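Local coordinates for RNA-binding protein RO60 (Deinococcus radiodurans, PDB 2NVO) that binds small RNAs that accumulate during recovery from ultraviolet irradiation and contributes to the resistance of the bacterium to that irradiation, at residues N362-L367 / D456-V461; A489-V494 / T527-G532. All coordinates share one frame; numbering follows the deposited sequence.

Contact 1. Residues N362-L367 / D456-V461; sequences NTRHLL and DVDTFV
Thr459 and Leu366 tie two neighbouring parallel strands together: Leu366 N donates to Thr459 O, and Val461 N donates in turn to Leu366 O, each across 3.0 Å. Ahead of this ladder Arg364 O accepts two amides, those of Asp458 and Thr459, at the point where 456-461 enters its strand. CA-H...O contacts from His365, Phe460 and Leu367 fill in between the amide bonds, and the axes of the two short strand segments are 22° apart in direction.

Side chains add polar bonds where the two segments enter their strands. Asp458 OD2 takes the amide of Arg364 at 2.9 Å, nearly straight (170°) and on the anti side of the carboxylate. The Arg364 chain bends at chi3 (48°), carrying NE over to Asp456 O, 3.2 Å away; the acceptor lies in the guanidinium plane, whereas the donor stands above the carbonyl plane. NH2 of the same guanidinium forms a salt bridge with Asp405. The hydroxyls of Thr363 and Thr459 share a hydrogen bond, OG1 to OG1 2.8 Å, their side chains crossing at about a right angle.

CH-pi and apolar contacts lie on both faces of the sheet. On one, Thr459 CB sits over the centre of the His365 ring, 3.8 Å from its centroid, in a CH-pi contact, and Leu367 CD1 rests on Val461 CB. On the other, Leu366 CD2 reaches Phe460 CE1 at 3.6 Å, while Val457 CG1 covers one face of the phenyl ring and also meets Leu366 CB.

These are adjacent central strands of the vWA-type sheet. Strand 405-411 flanks 364-367 on its far edge, helix 445-452 packs on Leu366 and Phe460, and helix 388-402 covers Leu367 on the opposite face.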
loop_
_atom_site.group_PDB
_atom_site.type_symbol
_atom_site.label_atom_id
_atom_site.label_comp_id
_atom_site.label_asym_id
_atom_site.label_seq_id
_atom_site.Cartn_x
_atom_site.Cartn_y
_atom_site.Cartn_z
ATOM N N ASN A 362 9.593 6.733 -16.423
ATOM C CA ASN A 362 10.322 7.424 -17.469
ATOM C C ASN A 362 11.459 6.572 -18.023
ATOM O O ASN A 362 12.571 7.047 -18.209
ATOM C CB ASN A 362 10.852 8.772 -16.966
ATOM C CG ASN A 362 11.306 9.660 -18.091
ATOM O OD1 ASN A 362 10.758 9.605 -19.198
ATOM N ND2 ASN A 362 12.317 10.483 -17.829
ATOM N N THR A 363 11.169 5.300 -18.269
ATOM C CA THR A 363 12.125 4.386 -18.874
ATOM C C THR A 363 11.413 3.686 -20.019
ATOM O O THR A 363 10.177 3.720 -20.113
ATOM C CB THR A 363 12.644 3.328 -17.880
ATOM O OG1 THR A 363 11.575 2.447 -17.517
ATOM C CG2 THR A 363 13.209 3.983 -16.608
ATOM N N ARG A 364 12.189 3.079 -20.903
ATOM C CA ARG A 364 11.631 2.403 -22.052
ATOM C C ARG A 364 11.335 0.968 -21.651
ATOM O O ARG A 364 12.223 0.236 -21.247
ATOM C CB ARG A 364 12.591 2.468 -23.236
ATOM C CG ARG A 364 12.947 3.919 -23.602
ATOM C CD ARG A 364 14.053 3.966 -24.620
ATOM N NE ARG A 364 13.767 3.053 -25.714
ATOM C CZ ARG A 364 12.954 3.317 -26.734
ATOM N NH1 ARG A 364 12.335 4.496 -26.832
ATOM N NH2 ARG A 364 12.772 2.392 -27.670
ATOM N N HIS A 365 10.071 0.590 -21.750
ATOM C CA HIS A 365 9.598 -0.690 -21.207
ATOM C C HIS A 365 9.304 -1.662 -22.321
ATOM O O HIS A 365 8.830 -1.262 -23.381
ATOM C CB HIS A 365 8.297 -0.469 -20.402
ATOM C CG HIS A 365 8.514 0.108 -19.040
ATOM N ND1 HIS A 365 8.058 -0.503 -17.891
ATOM C CD2 HIS A 365 9.149 1.238 -18.637
ATOM C CE1 HIS A 365 8.403 0.219 -16.839
ATOM N NE2 HIS A 365 9.064 1.282 -17.268
ATOM N N LEU A 366 9.571 -2.947 -22.076
ATOM C CA LEU A 366 9.059 -4.012 -22.915
ATOM C C LEU A 366 8.263 -4.913 -21.965
ATOM O O LEU A 366 8.826 -5.456 -21.018
ATOM C CB LEU A 366 10.192 -4.812 -23.550
ATOM C CG LEU A 366 9.815 -5.907 -24.540
ATOM C CD1 LEU A 366 9.064 -5.348 -25.699
ATOM C CD2 LEU A 366 11.054 -6.685 -25.054
ATOM N N LEU A 367 6.969 -5.038 -22.219
ATOM C CA LEU A 367 6.074 -5.807 -21.337
ATOM C C LEU A 367 5.788 -7.112 -22.054
ATOM O O LEU A 367 5.355 -7.105 -23.195
ATOM C CB LEU A 367 4.769 -5.041 -21.071
ATOM C CG LEU A 367 4.591 -4.201 -19.800
ATOM C CD1 LEU A 367 5.710 -3.187 -19.641
ATOM C CD2 LEU A 367 3.218 -3.520 -19.772
ATOM N N ASP A 456 16.394 -1.194 -27.987
ATOM C CA ASP A 456 16.830 -0.560 -26.752
ATOM C C ASP A 456 15.705 -0.629 -25.714
ATOM O O ASP A 456 14.641 -0.053 -25.905
ATOM C CB ASP A 456 17.234 0.896 -26.998
ATOM C CG ASP A 456 18.638 1.027 -27.596
ATOM O OD1 ASP A 456 18.749 1.510 -28.749
ATOM O OD2 ASP A 456 19.627 0.650 -26.921
ATOM N N VAL A 457 15.965 -1.325 -24.616
ATOM C CA VAL A 457 14.995 -1.500 -23.529
ATOM C C VAL A 457 15.671 -1.225 -22.197
ATOM O O VAL A 457 16.745 -1.749 -21.933
ATOM C CB VAL A 457 14.444 -2.948 -23.523
ATOM C CG1 VAL A 457 13.533 -3.203 -22.287
ATOM C CG2 VAL A 457 13.697 -3.232 -24.832
ATOM N N ASP A 458 15.060 -0.387 -21.364
ATOM C CA ASP A 458 15.561 -0.155 -20.020
ATOM C C ASP A 458 14.961 -1.150 -19.013
ATOM O O ASP A 458 15.661 -1.666 -18.137
ATOM C CB ASP A 458 15.194 1.255 -19.555
ATOM C CG ASP A 458 15.805 2.331 -20.419
ATOM O OD1 ASP A 458 17.012 2.222 -20.688
ATOM O OD2 ASP A 458 15.071 3.258 -20.820
ATOM N N THR A 459 13.657 -1.395 -19.136
ATOM C CA THR A 459 12.926 -2.176 -18.126
ATOM C C THR A 459 12.105 -3.275 -18.779
ATOM O O THR A 459 11.236 -2.987 -19.592
ATOM C CB THR A 459 11.951 -1.261 -17.374
ATOM O OG1 THR A 459 12.626 -0.046 -16.997
ATOM C CG2 THR A 459 11.400 -1.975 -16.135
ATOM N N PHE A 460 12.405 -4.528 -18.469
ATOM C CA PHE A 460 11.602 -5.646 -18.968
ATOM C C PHE A 460 10.605 -6.002 -17.865
ATOM O O PHE A 460 10.996 -6.056 -16.706
ATOM C CB PHE A 460 12.503 -6.863 -19.235
ATOM C CG PHE A 460 13.407 -6.702 -20.446
ATOM C CD1 PHE A 460 12.997 -7.120 -21.697
ATOM C CD2 PHE A 460 14.661 -6.131 -20.313
ATOM C CE1 PHE A 460 13.835 -6.976 -22.799
ATOM C CE2 PHE A 460 15.516 -5.998 -21.411
ATOM C CZ PHE A 460 15.100 -6.404 -22.643
ATOM N N VAL A 461 9.333 -6.203 -18.202
ATOM C CA VAL A 461 8.355 -6.627 -17.195
ATOM C C VAL A 461 7.578 -7.824 -17.724
ATOM O O VAL A 461 6.995 -7.763 -18.803
ATOM C CB VAL A 461 7.333 -5.518 -16.824
ATOM C CG1 VAL A 461 6.438 -6.018 -15.675
ATOM C CG2 VAL A 461 8.049 -4.249 -16.396
#

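Contact 2. Residues A489-V494 / T527-G532; sequences APKLIV and TAFARG
The Phe529 ring takes Lys491 over one face: CD stands 3.8 Å above the ring plane, displaced toward the rim, in a CH-pi contact 4.2 Å from the centroid. Lys491 CB lies nearest to Phe529 CE1. Ile493 approaches obliquely, its CG1 lying 3.6 Å from Phe529 CD1, and the two side chains slide past each other in opposite directions. Phe529 CG is anti to the backbone N (chi1 170°), and the ring lies between its helix and the strand, where it also touches Leu513 of strand 512-517.

Lys491 and Ile493, both directed at the helix, thus meet the C-terminal end of helix 522-530 as it packs on the sheet of the vWA domain, an alpha/beta arrangement with helices on both faces. Leu492, between them, turns to the other face and touches helix 475-486.

The helix ends in a Schellman motif at Gly532, whose positive phi (83°) suits glycine and whose N donates to Phe529 O at 2.9 Å. Beyond the ring, the lysine chain runs extended past that same carbonyl oxygen, with CE 3.5 Å from Phe529 O, then bends at chi4 (64°). The ammonium comes near the carbonyl end of the helix, whose partial negative charge would probably stabilise it; NZ donates to a water 2.9 Å away, which donates to Ala530 O at 2.8 Å.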
loop_
_atom_site.group_PDB
_atom_site.type_symbol
_atom_site.label_atom_id
_atom_site.label_comp_id
_atom_site.label_asym_id
_atom_site.label_seq_id
_atom_site.Cartn_x
_atom_site.Cartn_y
_atom_site.Cartn_z
ATOM N N ALA A 489 22.800 -1.909 -19.314
ATOM C CA ALA A 489 22.281 -2.950 -18.441
ATOM C C ALA A 489 20.815 -2.687 -18.058
ATOM O O ALA A 489 20.513 -1.786 -17.272
ATOM C CB ALA A 489 23.158 -3.104 -17.200
ATOM N N PRO A 490 19.890 -3.485 -18.611
ATOM C CA PRO A 490 18.493 -3.177 -18.298
ATOM C C PRO A 490 18.095 -3.853 -16.976
ATOM O O PRO A 490 18.927 -4.496 -16.321
ATOM C CB PRO A 490 17.731 -3.827 -19.453
ATOM C CG PRO A 490 18.682 -4.903 -20.017
ATOM C CD PRO A 490 20.017 -4.772 -19.304
ATOM N N LYS A 491 16.830 -3.726 -16.599
ATOM C CA LYS A 491 16.325 -4.412 -15.414
ATOM C C LYS A 491 15.204 -5.363 -15.818
ATOM O O LYS A 491 14.584 -5.196 -16.860
ATOM C CB LYS A 491 15.806 -3.405 -14.386
ATOM C CG LYS A 491 16.890 -2.537 -13.747
ATOM C CD LYS A 491 16.274 -1.554 -12.776
ATOM C CE LYS A 491 17.325 -0.818 -11.963
ATOM N NZ LYS A 491 18.166 0.011 -12.844
ATOM N N LEU A 492 14.937 -6.350 -14.977
ATOM C CA LEU A 492 13.842 -7.287 -15.236
ATOM C C LEU A 492 12.934 -7.361 -14.006
ATOM O O LEU A 492 13.418 -7.535 -12.888
ATOM C CB LEU A 492 14.402 -8.680 -15.533
ATOM C CG LEU A 492 13.356 -9.802 -15.514
ATOM C CD1 LEU A 492 12.348 -9.587 -16.648
ATOM C CD2 LEU A 492 14.033 -11.185 -15.603
ATOM N N ILE A 493 11.629 -7.221 -14.217
ATOM C CA ILE A 493 10.648 -7.415 -13.144
ATOM C C ILE A 493 9.783 -8.585 -13.591
ATOM O O ILE A 493 9.299 -8.591 -14.712
ATOM C CB ILE A 493 9.722 -6.187 -12.955
ATOM C CG1 ILE A 493 10.534 -4.892 -12.707
ATOM C CG2 ILE A 493 8.709 -6.437 -11.811
ATOM C CD1 ILE A 493 9.704 -3.631 -12.687
ATOM N N VAL A 494 9.654 -9.590 -12.739
ATOM C CA VAL A 494 8.734 -10.695 -12.984
ATOM C C VAL A 494 7.581 -10.608 -11.978
ATOM O O VAL A 494 7.782 -10.648 -10.766
ATOM C CB VAL A 494 9.468 -12.061 -12.875
ATOM C CG1 VAL A 494 8.486 -13.217 -13.142
ATOM C CG2 VAL A 494 10.624 -12.100 -13.873
ATOM N N THR A 527 7.703 0.862 -10.228
ATOM C CA THR A 527 8.180 2.103 -10.821
ATOM C C THR A 527 9.437 2.575 -10.097
ATOM O O THR A 527 10.404 2.979 -10.728
ATOM C CB THR A 527 7.100 3.192 -10.741
ATOM O OG1 THR A 527 5.969 2.787 -11.523
ATOM C CG2 THR A 527 7.633 4.523 -11.273
ATOM N N ALA A 528 9.418 2.533 -8.770
ATOM C CA ALA A 528 10.584 2.966 -7.999
ATOM C C ALA A 528 11.784 2.104 -8.347
ATOM O O ALA A 528 12.898 2.598 -8.505
ATOM C CB ALA A 528 10.299 2.900 -6.506
ATOM N N PHE A 529 11.552 0.798 -8.463
ATOM C CA PHE A 529 12.615 -0.130 -8.844
ATOM C C PHE A 529 13.174 0.198 -10.232
ATOM O O PHE A 529 14.390 0.218 -10.436
ATOM C CB PHE A 529 12.091 -1.571 -8.807
ATOM C CG PHE A 529 13.037 -2.572 -9.396
ATOM C CD1 PHE A 529 12.835 -3.057 -10.671
ATOM C CD2 PHE A 529 14.129 -3.024 -8.676
ATOM C CE1 PHE A 529 13.691 -3.986 -11.225
ATOM C CE2 PHE A 529 15.002 -3.956 -9.227
ATOM C CZ PHE A 529 14.785 -4.430 -10.513
ATOM N N ALA A 530 12.291 0.446 -11.194
ATOM C CA ALA A 530 12.727 0.698 -12.565
ATOM C C ALA A 530 13.558 1.979 -12.649
ATOM O O ALA A 530 14.459 2.086 -13.482
ATOM C CB ALA A 530 11.534 0.794 -13.508
ATOM N N ARG A 531 13.231 2.943 -11.790
ATOM C CA ARG A 531 13.960 4.209 -11.734
ATOM C C ARG A 531 15.296 4.055 -11.020
ATOM O O ARG A 531 16.049 5.019 -10.909
ATOM C CB ARG A 531 13.135 5.280 -11.013
ATOM C CG ARG A 531 11.911 5.755 -11.761
ATOM C CD ARG A 531 11.149 6.848 -10.982
ATOM N NE ARG A 531 10.885 6.454 -9.599
ATOM C CZ ARG A 531 9.794 6.792 -8.914
ATOM N NH1 ARG A 531 8.851 7.529 -9.488
ATOM N NH2 ARG A 531 9.639 6.389 -7.657
ATOM N N GLY A 532 15.582 2.854 -10.522
ATOM C CA GLY A 532 16.817 2.594 -9.803
ATOM C C GLY A 532 16.808 2.970 -8.325
ATOM O O GLY A 532 17.867 3.055 -7.711
HETATM O O HOH W 1 17.157 2.694 -13.272
#

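Contacts 1 and 2 lie in series along the chain, their centres about 8 Å apart, and meet through neighbouring strands 459-464 and 491-496. Two probable hydrogen bonds join them, Phe460 N to Lys491 O and Phe460 O to Ile493 N, both 2.8 Å. Pro490 packs against Phe460, and Ala530 touches Thr459, so the helix of contact 2 also reaches a strand of contact 1. The bound calcium ion involves Ser372, Ser374 and Glu467, none of them in either contact. Thr441, which probably also binds the metal of the MIDAS-like motif, has its side chain about 11 Å from that of Val461 and about 10 Å from that of Leu492.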